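Local coordinates for probable n-acetylneuraminic acid outer membrane channel protein NANC (Escherichia coli, PDB 2WJR), which forms a monomeric outer membrane channel that lets N-acetylneuraminic acid enter the bacterium, with high conductance and weak anion selectivity, at residues A[16-21]-A[34-39]. The protein carries 1 engineered substitution. Numbering follows the deposited sequence.
Sequences ETRLKV and ESNTWN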
ATOM      1  N   GLU A  16       8.892  10.578   4.218  1.00 30.36           N
ATOM      2  CA  GLU A  16       8.930   9.748   3.021  1.00 29.64           C
ATOM      3  C   GLU A  16       8.236  10.436   1.857  1.00 28.69           C
ATOM      4  O   GLU A  16       7.249  11.150   2.035  1.00 28.66           O
ATOM      5  CB  GLU A  16       8.287   8.396   3.283  1.00 30.24           C
ATOM      6  CG  GLU A  16       6.868   8.462   3.810  1.00 30.35           C
ATOM      7  CD  GLU A  16       6.280   7.075   4.015  1.00 31.60           C
ATOM      8  OE1 GLU A  16       6.656   6.152   3.253  1.00 31.06           O
ATOM      9  OE2 GLU A  16       5.433   6.909   4.927  1.00 31.60           O
ATOM     10  N   THR A  17       8.767  10.209   0.669  1.00 28.34           N
ATOM     11  CA  THR A  17       8.172  10.721  -0.559  1.00 28.29           C
ATOM     12  C   THR A  17       7.925   9.565  -1.499  1.00 27.21           C
ATOM     13  O   THR A  17       8.744   8.644  -1.613  1.00 28.36           O
ATOM     14  CB  THR A  17       9.041  11.822  -1.245  1.00 27.87           C
ATOM     15  OG1 THR A  17      10.197  11.236  -1.824  1.00 32.32           O
ATOM     16  CG2 THR A  17       9.476  12.868  -0.248  1.00 28.34           C
ATOM     17  N   ARG A  18       6.760   9.588  -2.127  1.00 26.10           N
ATOM     18  CA  ARG A  18       6.419   8.614  -3.118  1.00 25.59           C
ATOM     19  C   ARG A  18       6.164   9.335  -4.429  1.00 25.22           C
ATOM     20  O   ARG A  18       5.482  10.360  -4.483  1.00 24.71           O
ATOM     21  CB  ARG A  18       5.180   7.803  -2.714  1.00 25.32           C
ATOM     22  CG  ARG A  18       4.904   6.635  -3.677  1.00 25.37           C
ATOM     23  CD  ARG A  18       3.612   5.905  -3.368  1.00 24.38           C
ATOM     24  NE  ARG A  18       2.454   6.761  -3.559  1.00 24.32           N
ATOM     25  CZ  ARG A  18       1.190   6.382  -3.389  1.00 24.74           C
ATOM     26  NH1 ARG A  18       0.890   5.139  -3.023  1.00 26.71           N
ATOM     27  NH2 ARG A  18       0.213   7.246  -3.596  1.00 24.25           N
ATOM     28  N   LEU A  19       6.733   8.778  -5.476  1.00 25.53           N
ATOM     29  CA  LEU A  19       6.459   9.212  -6.833  1.00 26.42           C
ATOM     30  C   LEU A  19       5.934   7.997  -7.555  1.00 25.24           C
ATOM     31  O   LEU A  19       6.601   6.968  -7.597  1.00 25.29           O
ATOM     32  CB  LEU A  19       7.737   9.725  -7.480  1.00 26.99           C
ATOM     33  CG  LEU A  19       8.024  11.240  -7.403  1.00 30.10           C
ATOM     34  CD1 LEU A  19       7.216  11.939  -8.492  1.00 34.41           C
ATOM     35  CD2 LEU A  19       7.748  11.875  -6.043  1.00 33.42           C
ATOM     36  N   LYS A  20       4.740   8.109  -8.123  1.00 25.15           N
ATOM     37  CA  LYS A  20       4.053   6.935  -8.636  1.00 25.16           C
ATOM     38  C   LYS A  20       3.402   7.215  -9.980  1.00 25.19           C
ATOM     39  O   LYS A  20       2.739   8.217 -10.140  1.00 25.84           O
ATOM     40  CB  LYS A  20       2.990   6.510  -7.636  1.00 25.09           C
ATOM     41  CG  LYS A  20       2.244   5.248  -8.002  1.00 27.10           C
ATOM     42  CD  LYS A  20       1.314   4.852  -6.883  1.00 30.98           C
ATOM     43  CE  LYS A  20       0.596   3.559  -7.175  1.00 34.28           C
ATOM     44  NZ  LYS A  20      -0.558   3.385  -6.251  1.00 38.15           N
ATOM     45  N   VAL A  21       3.597   6.313 -10.928  1.00 25.58           N
ATOM     46  CA  VAL A  21       2.958   6.431 -12.230  1.00 26.01           C
ATOM     47  C   VAL A  21       2.155   5.177 -12.469  1.00 25.95           C
ATOM     48  O   VAL A  21       2.682   4.060 -12.393  1.00 25.77           O
ATOM     49  CB  VAL A  21       3.976   6.662 -13.371  1.00 26.27           C
ATOM     50  CG1 VAL A  21       4.592   8.045 -13.245  1.00 26.81           C
ATOM     51  CG2 VAL A  21       5.082   5.618 -13.339  1.00 27.35           C
ATOM     52  N   GLU A  34       6.472   2.787  -8.817  1.00 23.86           N
ATOM     53  CA  GLU A  34       6.708   3.840  -7.852  1.00 23.77           C
ATOM     54  C   GLU A  34       8.087   3.753  -7.209  1.00 23.49           C
ATOM     55  O   GLU A  34       8.695   2.693  -7.146  1.00 23.19           O
ATOM     56  CB  GLU A  34       5.639   3.806  -6.757  1.00 23.86           C
ATOM     57  CG  GLU A  34       5.743   2.594  -5.850  1.00 26.04           C
ATOM     58  CD  GLU A  34       4.581   2.503  -4.875  1.00 27.32           C
ATOM     59  OE1 GLU A  34       3.441   2.385  -5.355  1.00 29.98           O
ATOM     60  OE2 GLU A  34       4.803   2.562  -3.634  1.00 28.12           O
ATOM     61  N   SER A  35       8.559   4.901  -6.745  1.00 24.59           N
ATOM     62  CA  SER A  35       9.722   4.975  -5.875  1.00 24.88           C
ATOM     63  C   SER A  35       9.267   5.562  -4.535  1.00 25.26           C
ATOM     64  O   SER A  35       8.444   6.473  -4.498  1.00 25.00           O
ATOM     65  CB  SER A  35      10.796   5.862  -6.504  1.00 25.59           C
ATOM     66  OG  SER A  35      10.274   7.157  -6.716  1.00 26.25           O
ATOM     67  N   ASN A  36       9.816   5.024  -3.447  1.00 25.80           N
ATOM     68  CA  ASN A  36       9.636   5.574  -2.116  1.00 26.20           C
ATOM     69  C   ASN A  36      11.015   5.917  -1.523  1.00 27.76           C
ATOM     70  O   ASN A  36      11.927   5.091  -1.523  1.00 27.42           O
ATOM     71  CB  ASN A  36       8.935   4.571  -1.217  1.00 25.90           C
ATOM     72  CG  ASN A  36       7.500   4.315  -1.642  1.00 26.53           C
ATOM     73  OD1 ASN A  36       6.596   5.126  -1.370  1.00 25.78           O
ATOM     74  ND2 ASN A  36       7.283   3.193  -2.310  1.00 25.18           N
ATOM     75  N   THR A  37      11.139   7.139  -1.030  1.00 29.78           N
ATOM     76  CA  THR A  37      12.349   7.589  -0.342  1.00 32.06           C
ATOM     77  C   THR A  37      12.057   7.639   1.139  1.00 34.01           C
ATOM     78  O   THR A  37      10.899   7.753   1.545  1.00 34.45           O
ATOM     79  CB  THR A  37      12.769   9.000  -0.784  1.00 32.01           C
ATOM     80  OG1 THR A  37      11.767   9.942  -0.383  1.00 33.95           O
ATOM     81  CG2 THR A  37      12.977   9.053  -2.287  1.00 31.95           C
ATOM     82  N   TRP A  38      13.113   7.556   1.942  1.00 36.06           N
ATOM     83  CA  TRP A  38      12.992   7.547   3.392  1.00 37.79           C
ATOM     84  C   TRP A  38      14.112   8.419   3.963  1.00 39.79           C
ATOM     85  O   TRP A  38      15.291   8.097   3.789  1.00 39.71           O
ATOM     86  CB  TRP A  38      13.116   6.118   3.912  1.00 38.17           C
ATOM     87  CG  TRP A  38      12.895   5.998   5.378  1.00 39.35           C
ATOM     88  CD1 TRP A  38      13.833   6.121   6.362  1.00 40.91           C
ATOM     89  CD2 TRP A  38      11.652   5.737   6.035  1.00 40.93           C
ATOM     90  NE1 TRP A  38      13.251   5.961   7.594  1.00 41.91           N
ATOM     91  CE2 TRP A  38      11.911   5.721   7.425  1.00 42.20           C
ATOM     92  CE3 TRP A  38      10.346   5.508   5.585  1.00 40.93           C
ATOM     93  CZ2 TRP A  38      10.909   5.480   8.372  1.00 42.48           C
ATOM     94  CZ3 TRP A  38       9.350   5.274   6.521  1.00 42.73           C
ATOM     95  CH2 TRP A  38       9.638   5.260   7.904  1.00 43.19           C
ATOM     96  N   ASN A  39      13.733   9.518   4.615  1.00 42.07           N
ATOM     97  CA  ASN A  39      14.689  10.439   5.236  1.00 43.87           C
ATOM     98  C   ASN A  39      14.402  10.592   6.717  1.00 45.17           C
ATOM     99  O   ASN A  39      13.489  11.328   7.116  1.00 44.69           O
ATOM    100  CB  ASN A  39      14.648  11.806   4.564  1.00 44.21           C
ATOM    101  CG  ASN A  39      15.171  11.766   3.142  1.00 46.16           C
ATOM    102  OD1 ASN A  39      16.305  12.175   2.864  1.00 47.99           O
ATOM    103  ND2 ASN A  39      14.352  11.247   2.233  1.00 48.64           N
TER
HETATM  104  O   HOH W   1       6.175   6.803   0.543  1.00 26.06           O
HETATM  105  O   HOH W   2      10.049   8.997  -4.093  1.00 36.01           O
HETATM  106  O   HOH W   3       2.620   3.212  -1.796  1.00 41.54           O
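Leu-19 and Ser-35 form an antiparallel hydrogen-bonded pair, with Leu-19 N to Ser-35 O and Ser-35 N to Leu-19 O both 3.0 Å. On the face carrying Glu-16, Arg-18, Lys-20, Glu-34 and Asn-36, the Arg-18 stem packs against amide and carboxylate oxygens and the Lys-20 stem against Glu-34 CB. Arg-18 has CG anti to its backbone N (chi1 -173°), which lays CG alongside Asn-36 OD1 at 3.2 Å before the chain bends at chi3. Its CD reaches Glu-34 OE2 at 3.6 Å; the guanidinium and carboxylate planes are turned 76° apart, and water 3 links Arg-18 NH1 to Glu-34 OE2. Lys-20 runs extended beside Glu-34, placing Lys-20 CD over the centre of one face of the guanidinium of Arg-18, on its own strand, 3.8 Å above the plane. Lys-20 NZ and Glu-34 OE1 are 4.2 Å apart, beyond a salt bridge. Glu-34 OE2 accepts Asn-36 ND2 at 2.9 Å through its anti lone pair, fixing the amide's rotation; ND2 has a second partner in Asp-53. Water 1 lies between Asn-36 OD1 and Glu-16 OE1, and Glu-16 OE2 forms salt bridges with Arg-9 and Arg-207. This charged cluster is consistent with the channel-facing side of the wall, Leu-19 lying on the other face. The hairpin of strands 14-24 and 29-40 sits in this KdgM-family porin's antiparallel barrel between strands 2-9 and 53-63.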